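Local coordinates for NAD(P)H-hydrate epimerase (Saccharomyces cerevisiae, PDB 1JZT), which catalyses the epimerization of the S and R forms of NAD(P)HX, the hydrated and damaged form of NAD(P)H, so that both epimers can be repaired, at residues Glu14-Leu19 against Phe226-Phe232; Met32-Phe37 against Val76-His80; Val137-Phe143 against Val170-Thr176; Tyr216-Arg220 against Phe235-Ser239. Residue numbers count along the deposited sequence, not the author numbering.

Contact 1. Residues Glu14-Leu19 against Phe226-Phe232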
# COMPACT_ATOMS: atom_id res chain seq x y z
N GLU A 14 -0.55 -16.15 9.66
CA GLU A 14 -1.19 -16.68 10.86
C GLU A 14 -1.92 -15.56 11.61
O GLU A 14 -3.02 -15.75 12.11
CB GLU A 14 -0.15 -17.31 11.79
CG GLU A 14 0.32 -18.69 11.33
CD GLU A 14 1.54 -19.18 12.10
OE1 GLU A 14 1.57 -19.03 13.34
OE2 GLU A 14 2.46 -19.73 11.46
N ILE A 15 -1.29 -14.39 11.67
CA ILE A 15 -1.90 -13.25 12.35
C ILE A 15 -3.22 -12.90 11.68
O ILE A 15 -4.26 -12.81 12.33
CB ILE A 15 -0.97 -12.02 12.32
CG1 ILE A 15 0.22 -12.26 13.26
CG2 ILE A 15 -1.75 -10.77 12.71
CD1 ILE A 15 1.28 -11.18 13.22
N ASP A 16 -3.18 -12.70 10.37
CA ASP A 16 -4.38 -12.36 9.61
C ASP A 16 -5.46 -13.41 9.80
O ASP A 16 -6.64 -13.08 9.96
CB ASP A 16 -4.05 -12.24 8.13
CG ASP A 16 -3.86 -10.81 7.69
OD1 ASP A 16 -3.36 -10.00 8.50
OD2 ASP A 16 -4.22 -10.49 6.54
N LYS A 17 -5.06 -14.67 9.78
CA LYS A 17 -6.01 -15.77 9.95
C LYS A 17 -6.67 -15.68 11.31
O LYS A 17 -7.88 -15.87 11.44
CB LYS A 17 -5.30 -17.12 9.81
CG LYS A 17 -6.21 -18.32 10.02
CD LYS A 17 -5.43 -19.63 10.04
CE LYS A 17 -6.30 -20.78 10.55
NZ LYS A 17 -5.56 -22.08 10.65
N GLU A 18 -5.89 -15.38 12.34
CA GLU A 18 -6.45 -15.27 13.68
C GLU A 18 -7.33 -14.04 13.84
O GLU A 18 -8.41 -14.13 14.42
CB GLU A 18 -5.34 -15.25 14.73
CG GLU A 18 -4.83 -16.63 15.11
CD GLU A 18 -3.89 -16.60 16.29
OE1 GLU A 18 -4.25 -15.99 17.32
OE2 GLU A 18 -2.80 -17.21 16.19
N LEU A 19 -6.86 -12.90 13.34
CA LEU A 19 -7.63 -11.67 13.46
C LEU A 19 -9.05 -11.81 12.91
O LEU A 19 -10.01 -11.32 13.51
CB LEU A 19 -6.92 -10.51 12.77
CG LEU A 19 -5.65 -10.00 13.45
CD1 LEU A 19 -5.04 -8.85 12.64
CD2 LEU A 19 -5.99 -9.52 14.86
N PHE A 226 -1.57 -9.90 22.18
CA PHE A 226 -1.60 -10.53 20.86
C PHE A 226 -0.27 -10.32 20.16
O PHE A 226 0.31 -11.26 19.62
CB PHE A 226 -2.73 -9.92 20.02
CG PHE A 226 -2.90 -10.58 18.69
CD1 PHE A 226 -3.46 -11.85 18.59
CD2 PHE A 226 -2.53 -9.93 17.52
CE1 PHE A 226 -3.65 -12.46 17.35
CE2 PHE A 226 -2.72 -10.53 16.27
CZ PHE A 226 -3.28 -11.80 16.19
N ALA A 227 0.20 -9.07 20.16
CA ALA A 227 1.47 -8.74 19.53
C ALA A 227 2.60 -9.54 20.17
O ALA A 227 3.36 -10.22 19.48
CB ALA A 227 1.76 -7.24 19.67
N ASN A 228 2.69 -9.47 21.50
CA ASN A 228 3.73 -10.21 22.22
C ASN A 228 3.72 -11.69 21.86
O ASN A 228 4.78 -12.31 21.73
CB ASN A 228 3.55 -10.05 23.73
CG ASN A 228 3.84 -8.62 24.21
OD1 ASN A 228 4.32 -7.79 23.45
ND2 ASN A 228 3.55 -8.35 25.48
N LYS A 229 2.53 -12.25 21.68
CA LYS A 229 2.39 -13.65 21.33
C LYS A 229 3.10 -13.94 20.01
O LYS A 229 3.61 -15.04 19.79
CB LYS A 229 0.91 -14.03 21.19
CG LYS A 229 0.70 -15.45 20.69
CD LYS A 229 -0.76 -15.84 20.74
CE LYS A 229 -1.55 -15.21 19.63
NZ LYS A 229 -2.98 -15.63 19.70
N PHE A 230 3.12 -12.95 19.13
CA PHE A 230 3.76 -13.11 17.83
C PHE A 230 5.16 -12.53 17.75
O PHE A 230 5.69 -12.32 16.66
CB PHE A 230 2.86 -12.51 16.75
CG PHE A 230 1.74 -13.42 16.34
CD1 PHE A 230 1.97 -14.46 15.44
CD2 PHE A 230 0.45 -13.24 16.85
CE1 PHE A 230 0.93 -15.31 15.06
CE2 PHE A 230 -0.59 -14.09 16.47
CZ PHE A 230 -0.35 -15.12 15.57
N GLY A 231 5.76 -12.29 18.91
CA GLY A 231 7.12 -11.79 18.95
C GLY A 231 7.37 -10.30 18.84
O GLY A 231 8.53 -9.89 18.74
N PHE A 232 6.33 -9.47 18.85
CA PHE A 232 6.56 -8.03 18.76
C PHE A 232 5.72 -7.24 19.75
O PHE A 232 4.83 -7.78 20.40
CB PHE A 232 6.34 -7.52 17.33
CG PHE A 232 4.90 -7.52 16.89
CD1 PHE A 232 4.27 -8.71 16.53
CD2 PHE A 232 4.19 -6.33 16.79
CE1 PHE A 232 2.95 -8.70 16.07
CE2 PHE A 232 2.87 -6.30 16.34
CZ PHE A 232 2.25 -7.49 15.98
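Phe226, in the short helix 224-229, sends its ring toward helix 9-19. The edge of that ring meets Ile15, with CG2 3.7 Å from Phe226 CE2, and the same CE2 lies 3.7 Å from Leu19 CD2, so two branched aliphatic residues one helical turn apart receive one flat aromatic. Lys229, one turn on, is long enough to cross the exposed margin: its NZ donates a hydrogen bond of 2.7 Å to Glu18 OE1, a salt bridge at the exposed side of the apolar patch. Phe230 is the first residue to leave helical geometry, yet its backbone comes nearest to the other segment, its CA 7.9 Å from that of Ile15. Ile15 CG1 sits 3.4 Å from the centroid of the Phe230 ring, almost on the ring normal, a CH-pi contact, while Glu18 OE2 approaches the ring edge, 3.3 Å from CZ. Gly231, at positive phi, is the C-prime residue of a Schellman motif: Phe232 N bonds to Ala227 O at 3.1 Å and Gly231 N to Asn228 O at 3.0 Å. A side chain here would be jammed against the preceding carbonyl, hence glycine. The turn brings Phe232 back toward Ile15, CE1 to CD1 4.1 Å. The contact thus joins the N-terminal helix 9-19 to the short helix 224-229 that follows strand 214-218, with Lys5 and Val7 of the N-terminal arm also touching Phe232.

Contact 2. Residues Met32-Phe37 against Val76-His80; sequences MELAGF and VCARH
This is a buried helix-helix crossing between helix 28-46 and helix 69-83, the latter following strand 60-65 in the Rossmann-like part of the fold. Both segments are regular alpha helix; their axes approach to 8.1 Å and cross at -57°. The closest point is Gly36 against Cys77, CA to CA only 4.3 Å. Glycine is required there, because a CB on Gly36 would clash with Val76 CB; without it, Cys77 CA comes to 3.4 Å from Gly36 O in a CA-H...O contact. Val76 (chi1 t) points at the other helix, its CG1 3.5 Å from both Gly36 CA and Glu33 O, its CG2 3.9 Å from CG of Met32, a selenomethionine. Met32 also touches Asn69, predicted to bind (6S)-NADPHX, which places the crossing beside the probable nucleotide site. A polar cluster is built into the interface, on one side of the glycine contact. Glu33 (chi1 t, chi2 p) forms a two-pronged salt bridge with Arg79 (chi1 and chi2 t, chi3 p): NH2 to OE1 2.8 Å and NH1 to OE2 2.9 Å. Its OE2 also accepts from His80 NE2 at 2.8 Å, so one carboxylate accepts three N-H bonds from two successive residues. His80 takes chi1 m, which turns a ring face to Phe37 (chi1 t, chi2 86°): an edge-to-face pair with centroids 4.9 Å apart, planes at 86°, and Phe37 CD1 3.4 Å from His80 ND1.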
# COMPACT_ATOMS: atom_id res chain seq x y z
N MSE A 32 -9.42 -3.76 6.10
CA MSE A 32 -9.06 -3.16 4.82
C MSE A 32 -9.31 -1.65 4.82
O MSE A 32 -8.52 -0.88 4.27
CB MSE A 32 -9.83 -3.85 3.69
CG MSE A 32 -9.42 -3.44 2.29
SE MSE A 32 -9.96 -4.79 0.98
CE MSE A 32 -8.67 -6.17 1.44
N GLU A 33 -10.41 -1.23 5.44
CA GLU A 33 -10.74 0.18 5.51
C GLU A 33 -9.68 0.90 6.34
O GLU A 33 -9.16 1.95 5.95
CB GLU A 33 -12.11 0.38 6.17
CG GLU A 33 -12.62 1.80 6.16
CD GLU A 33 -12.81 2.36 4.75
OE1 GLU A 33 -13.09 1.58 3.81
OE2 GLU A 33 -12.71 3.59 4.60
N LEU A 34 -9.35 0.32 7.50
CA LEU A 34 -8.35 0.91 8.38
C LEU A 34 -6.97 0.89 7.71
O LEU A 34 -6.23 1.86 7.81
CB LEU A 34 -8.30 0.15 9.71
CG LEU A 34 -9.52 0.29 10.64
CD1 LEU A 34 -9.32 -0.60 11.87
CD2 LEU A 34 -9.69 1.74 11.07
N ALA A 35 -6.64 -0.20 7.02
CA ALA A 35 -5.35 -0.30 6.34
C ALA A 35 -5.23 0.73 5.22
O ALA A 35 -4.22 1.44 5.12
CB ALA A 35 -5.15 -1.71 5.78
N GLY A 36 -6.26 0.81 4.39
CA GLY A 36 -6.26 1.77 3.29
C GLY A 36 -6.19 3.19 3.82
O GLY A 36 -5.59 4.07 3.19
N PHE A 37 -6.81 3.42 4.97
CA PHE A 37 -6.80 4.75 5.57
C PHE A 37 -5.37 5.11 5.94
O PHE A 37 -4.89 6.21 5.65
CB PHE A 37 -7.67 4.79 6.84
CG PHE A 37 -7.69 6.14 7.51
CD1 PHE A 37 -8.58 7.12 7.09
CD2 PHE A 37 -6.76 6.46 8.49
CE1 PHE A 37 -8.55 8.41 7.64
CE2 PHE A 37 -6.71 7.74 9.05
CZ PHE A 37 -7.61 8.71 8.62
N VAL A 76 -9.23 1.42 -1.16
CA VAL A 76 -9.67 2.19 0.00
C VAL A 76 -8.83 3.48 0.07
O VAL A 76 -9.36 4.58 0.23
CB VAL A 76 -9.45 1.40 1.31
CG1 VAL A 76 -9.66 2.31 2.52
CG2 VAL A 76 -10.42 0.23 1.37
N CYS A 77 -7.52 3.33 -0.06
CA CYS A 77 -6.58 4.45 -0.02
C CYS A 77 -6.98 5.55 -1.00
O CYS A 77 -6.98 6.72 -0.67
CB CYS A 77 -5.18 3.95 -0.37
SG CYS A 77 -3.96 5.26 -0.61
N ALA A 78 -7.32 5.14 -2.22
CA ALA A 78 -7.71 6.07 -3.26
C ALA A 78 -8.91 6.94 -2.86
O ALA A 78 -8.95 8.13 -3.18
CB ALA A 78 -8.02 5.31 -4.55
N ARG A 79 -9.89 6.34 -2.19
CA ARG A 79 -11.08 7.09 -1.75
C ARG A 79 -10.72 8.12 -0.68
O ARG A 79 -11.18 9.25 -0.72
CB ARG A 79 -12.16 6.11 -1.24
CG ARG A 79 -13.32 6.75 -0.45
CD ARG A 79 -14.52 5.79 -0.36
NE ARG A 79 -14.08 4.42 -0.11
CZ ARG A 79 -13.72 3.96 1.09
NH1 ARG A 79 -13.74 4.75 2.15
NH2 ARG A 79 -13.31 2.70 1.20
N HIS A 80 -9.88 7.73 0.28
CA HIS A 80 -9.50 8.68 1.32
C HIS A 80 -8.67 9.83 0.75
O HIS A 80 -8.82 10.97 1.17
CB HIS A 80 -8.75 7.97 2.45
CG HIS A 80 -9.65 7.19 3.35
ND1 HIS A 80 -10.47 7.79 4.29
CD2 HIS A 80 -9.93 5.87 3.41
CE1 HIS A 80 -11.22 6.88 4.87
NE2 HIS A 80 -10.92 5.70 4.35

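Contact 3. Residues Val137-Phe143 against Val170-Thr176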
# COMPACT_ATOMS: atom_id res chain seq x y z
N VAL A 137 1.28 4.95 -5.99
CA VAL A 137 1.03 4.03 -4.89
C VAL A 137 1.08 2.62 -5.45
O VAL A 137 0.27 2.23 -6.31
CB VAL A 137 -0.36 4.25 -4.26
CG1 VAL A 137 -0.58 3.21 -3.16
CG2 VAL A 137 -0.46 5.65 -3.69
N ASP A 138 2.04 1.86 -4.93
CA ASP A 138 2.26 0.48 -5.32
C ASP A 138 1.45 -0.45 -4.44
O ASP A 138 1.88 -0.79 -3.34
CB ASP A 138 3.76 0.15 -5.21
CG ASP A 138 4.03 -1.34 -5.21
OD1 ASP A 138 3.29 -2.09 -5.91
OD2 ASP A 138 4.99 -1.78 -4.53
N ALA A 139 0.28 -0.85 -4.92
CA ALA A 139 -0.58 -1.76 -4.18
C ALA A 139 -0.80 -3.01 -5.04
O ALA A 139 -1.91 -3.56 -5.09
CB ALA A 139 -1.92 -1.08 -3.87
N ILE A 140 0.25 -3.47 -5.71
CA ILE A 140 0.14 -4.65 -6.57
C ILE A 140 0.03 -5.94 -5.77
O ILE A 140 -1.03 -6.57 -5.75
CB ILE A 140 1.33 -4.76 -7.57
CG1 ILE A 140 1.21 -3.69 -8.66
CG2 ILE A 140 1.29 -6.09 -8.31
CD1 ILE A 140 1.32 -2.29 -8.16
N PHE A 141 1.12 -6.35 -5.12
CA PHE A 141 1.12 -7.57 -4.32
C PHE A 141 1.60 -7.35 -2.89
O PHE A 141 2.53 -6.59 -2.66
CB PHE A 141 1.97 -8.67 -4.98
CG PHE A 141 1.38 -9.22 -6.23
CD1 PHE A 141 0.09 -9.74 -6.24
CD2 PHE A 141 2.11 -9.23 -7.42
CE1 PHE A 141 -0.47 -10.24 -7.41
CE2 PHE A 141 1.56 -9.73 -8.59
CZ PHE A 141 0.26 -10.23 -8.59
N GLY A 142 0.96 -8.05 -1.96
CA GLY A 142 1.30 -7.94 -0.56
C GLY A 142 2.19 -9.06 -0.02
O GLY A 142 2.79 -9.81 -0.79
N PHE A 143 2.24 -9.20 1.30
CA PHE A 143 3.09 -10.21 1.93
C PHE A 143 2.84 -11.65 1.49
O PHE A 143 3.64 -12.54 1.80
CB PHE A 143 2.99 -10.08 3.46
CG PHE A 143 1.72 -10.63 4.05
CD1 PHE A 143 1.56 -11.99 4.26
CD2 PHE A 143 0.68 -9.77 4.40
CE1 PHE A 143 0.38 -12.50 4.82
CE2 PHE A 143 -0.49 -10.26 4.96
CZ PHE A 143 -0.65 -11.62 5.17
N VAL A 170 5.14 4.84 -3.42
CA VAL A 170 4.72 4.55 -2.05
C VAL A 170 4.23 3.10 -2.07
O VAL A 170 3.16 2.82 -2.62
CB VAL A 170 3.54 5.46 -1.62
CG1 VAL A 170 3.10 5.10 -0.20
CG2 VAL A 170 3.95 6.93 -1.71
N SER A 171 5.00 2.19 -1.47
CA SER A 171 4.64 0.77 -1.46
C SER A 171 3.78 0.37 -0.28
O SER A 171 4.10 0.66 0.87
CB SER A 171 5.89 -0.12 -1.49
OG SER A 171 6.52 -0.09 -2.76
N VAL A 172 2.68 -0.34 -0.57
CA VAL A 172 1.76 -0.80 0.45
C VAL A 172 2.19 -2.15 1.01
O VAL A 172 2.29 -3.15 0.28
CB VAL A 172 0.33 -0.94 -0.12
CG1 VAL A 172 -0.63 -1.33 1.00
CG2 VAL A 172 -0.11 0.37 -0.76
N ASP A 173 2.45 -2.15 2.31
CA ASP A 173 2.87 -3.31 3.08
C ASP A 173 4.31 -3.76 2.79
O ASP A 173 5.16 -3.75 3.68
CB ASP A 173 1.91 -4.48 2.86
CG ASP A 173 2.07 -5.55 3.92
OD1 ASP A 173 2.32 -5.17 5.09
OD2 ASP A 173 1.94 -6.74 3.59
N VAL A 174 4.56 -4.16 1.55
CA VAL A 174 5.89 -4.59 1.10
C VAL A 174 6.08 -4.14 -0.35
O VAL A 174 5.11 -3.97 -1.09
CB VAL A 174 6.07 -6.14 1.17
CG1 VAL A 174 6.09 -6.60 2.61
CG2 VAL A 174 4.94 -6.84 0.40
N PRO A 175 7.34 -3.92 -0.77
CA PRO A 175 7.61 -3.49 -2.14
C PRO A 175 7.27 -4.65 -3.08
O PRO A 175 7.79 -5.75 -2.91
CB PRO A 175 9.11 -3.18 -2.13
CG PRO A 175 9.37 -2.81 -0.69
CD PRO A 175 8.56 -3.84 0.05
N THR A 176 6.41 -4.41 -4.06
CA THR A 176 6.02 -5.46 -4.98
C THR A 176 7.24 -6.03 -5.71
O THR A 176 8.08 -5.28 -6.21
CB THR A 176 4.99 -4.94 -6.00
OG1 THR A 176 3.79 -4.56 -5.30
CG2 THR A 176 4.66 -6.00 -7.03
O HOH W 1 2.80 -3.51 -2.81
O HOH W 2 -0.23 -7.41 2.37
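Backbone hydrogen bonds come first: strands 137-139 and 170-172 run parallel, 4.5 Å apart at closest approach, with Asp138 N to Val170 O at 2.7 Å and Val172 N to Asp138 O at 2.9 Å. Apolar packing covers one face of this pair, where Val137 CG1 and Ala139 CB lie 3.7 and 3.9 Å from Val172 CG2; small and beta-branched residues suit this tight place. Beyond the strands, Val174 CG2 rests 3.6 Å from Gly142 C. The side-chain hydrogen bonds centre on Asp138, whose carboxylate accepts at OD1 from Thr176 OG1 (2.6 Å) and at OD2 from Thr176 N (3.0 Å) and Ser171 OG (2.9 Å). Thr176 OG1 accepts from Phe141 N at 3.2 Å, so a single hydroxyl fastens both loops. Water supplies the remaining links. Water 1 lies 2.9 Å from each of Asp138 O, Val174 O and Thr176 OG1; water 2 lies 2.6 Å from Asp173 OD2 and 3.2 Å from Phe143 N, reinforcing the weak direct bond of 3.4 Å between Phe143 N and Asp173 OD2. The other oxygen, Asp173 OD1, is salt-bridged to Lys202. Adjacent parallel strands joined through helix 153-163 make a beta-alpha-beta unit of a Rossmann-like sheet, at whose C-terminal edge lie the predicted potassium ligands, Asp138 on its strand and Thr176 in the loop after strand 169-172, and the predicted (6S)-NADPHX-binding loop residues Gly142, Phe143 and Asp173.

Contact 4. Residues Tyr216-Arg220 against Phe235-Ser239; sequences YVGGR and FGYES
A fully extended arginine lies along one face of Tyr237: Arg220, with chi1 to chi3 all t and chi4 180°, runs its aliphatic stem over the phenol ring and places its guanidinium above Tyr237 CB. Arg220 CB stands 4.0 Å from the ring centroid, a CH-pi contact, and Arg220 CG is 3.4 Å from Tyr237 CD2. Residues 216-218 are strand, and the chain leaves it at Gly219 (phi/psi 92/71), where a CB would be jammed against the preceding carbonyl. Residues 235-239 form an irregular loop with an inverse gamma turn centred on Gly236, and the directions CA 217 to 220 and CA 235 to 239 lie 68° apart. CA atoms are nearest at Val217 with Phe235, 8.1 Å, and at Arg220 with Tyr237, 7.6 Å. Val217 (chi1 p) lays CG1 over the face of Phe235 (chi1 m), 3.8 Å from CG, and Tyr237 (chi1 m, chi2 -80°) brings CE1 to 3.5 Å from Val217 O. Water 3 links Tyr237 OH at 2.7 Å to Gly219 O at 2.8 Å. At the far end Arg220 NH1 donates to Ser239 O at 2.8 Å, and water 4 joins NH2 at 2.8 Å to that oxygen at 2.7 Å. As Arg220 NH1 also bonds Asp241 O, the guanidinium holds the loop before strand 243-245 by carbonyls, so its hold on these residues depends on backbone shape more than on their side chains.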
# COMPACT_ATOMS: atom_id res chain seq x y z
N TYR A 216 6.94 3.79 7.39
CA TYR A 216 5.77 3.97 8.24
C TYR A 216 5.14 2.60 8.48
O TYR A 216 5.28 1.68 7.66
CB TYR A 216 4.70 4.82 7.55
CG TYR A 216 5.00 6.30 7.39
CD1 TYR A 216 4.83 7.18 8.46
CD2 TYR A 216 5.37 6.82 6.16
CE1 TYR A 216 5.03 8.56 8.29
CE2 TYR A 216 5.56 8.19 5.98
CZ TYR A 216 5.39 9.05 7.05
OH TYR A 216 5.55 10.40 6.87
N VAL A 217 4.47 2.46 9.62
CA VAL A 217 3.75 1.22 9.91
C VAL A 217 2.31 1.68 10.14
O VAL A 217 2.07 2.75 10.71
CB VAL A 217 4.27 0.50 11.18
CG1 VAL A 217 4.03 1.34 12.43
CG2 VAL A 217 3.58 -0.85 11.31
N GLY A 218 1.35 0.89 9.66
CA GLY A 218 -0.05 1.23 9.79
C GLY A 218 -0.89 0.04 10.21
O GLY A 218 -0.38 -1.07 10.32
N GLY A 219 -2.18 0.27 10.44
CA GLY A 219 -3.05 -0.80 10.87
C GLY A 219 -3.07 -0.82 12.39
O GLY A 219 -2.53 -1.72 13.02
N ARG A 220 -3.71 0.20 12.97
CA ARG A 220 -3.78 0.33 14.42
C ARG A 220 -4.95 -0.46 15.01
O ARG A 220 -6.00 0.11 15.31
CB ARG A 220 -3.88 1.81 14.79
CG ARG A 220 -3.76 2.13 16.28
CD ARG A 220 -3.68 3.63 16.50
NE ARG A 220 -3.53 3.97 17.92
CZ ARG A 220 -3.43 5.21 18.39
NH1 ARG A 220 -3.47 6.25 17.56
NH2 ARG A 220 -3.30 5.42 19.70
N PHE A 235 2.85 -1.02 18.24
CA PHE A 235 3.50 0.25 17.93
C PHE A 235 2.90 1.48 18.61
O PHE A 235 1.68 1.58 18.78
CB PHE A 235 3.52 0.44 16.41
CG PHE A 235 4.33 -0.60 15.71
CD1 PHE A 235 5.72 -0.48 15.63
CD2 PHE A 235 3.72 -1.75 15.20
CE1 PHE A 235 6.48 -1.50 15.07
CE2 PHE A 235 4.48 -2.77 14.64
CZ PHE A 235 5.86 -2.65 14.58
N GLY A 236 3.77 2.40 19.00
CA GLY A 236 3.34 3.60 19.69
C GLY A 236 2.79 4.71 18.82
O GLY A 236 3.36 5.81 18.74
N TYR A 237 1.67 4.43 18.16
CA TYR A 237 1.01 5.42 17.32
C TYR A 237 0.78 6.67 18.16
O TYR A 237 0.36 6.56 19.32
CB TYR A 237 -0.34 4.87 16.84
CG TYR A 237 -0.20 3.71 15.89
CD1 TYR A 237 0.10 3.93 14.55
CD2 TYR A 237 -0.33 2.40 16.34
CE1 TYR A 237 0.27 2.87 13.68
CE2 TYR A 237 -0.15 1.32 15.47
CZ TYR A 237 0.14 1.57 14.14
OH TYR A 237 0.32 0.53 13.26
N GLU A 238 1.05 7.83 17.59
CA GLU A 238 0.88 9.10 18.29
C GLU A 238 -0.54 9.64 18.13
O GLU A 238 -1.13 9.51 17.06
CB GLU A 238 1.87 10.14 17.75
CG GLU A 238 3.33 9.80 18.04
CD GLU A 238 4.31 10.68 17.29
OE1 GLU A 238 3.92 11.79 16.85
OE2 GLU A 238 5.47 10.26 17.15
N SER A 239 -1.06 10.25 19.19
CA SER A 239 -2.40 10.83 19.14
C SER A 239 -3.42 9.85 18.55
O SER A 239 -3.50 8.70 18.98
CB SER A 239 -2.36 12.12 18.31
OG SER A 239 -3.60 12.78 18.31
O HOH W 3 0.12 -2.11 13.91
O HOH W 4 -2.57 7.59 21.29

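From the N terminus, helix 9-19 opens contact 1, which closes only at 226-232 and so encloses most of the chain. Within that long loop contact 2 closes first, joining helices 28-46 and 69-83; contact 3 follows in series, pairing central strands 133-139 and 169-172. Contact 4 starts inside the same loop, at strand 214-218, but closes beyond it at 235-239, so contacts 1 and 4 cross. Contacts 3 and 4 both reach the one sheet, while contact 1 touches contact 3 where Asp16 packs on Phe143. Together they tie N-terminal helix, helical layer, sheet and C-terminal loop into one domain.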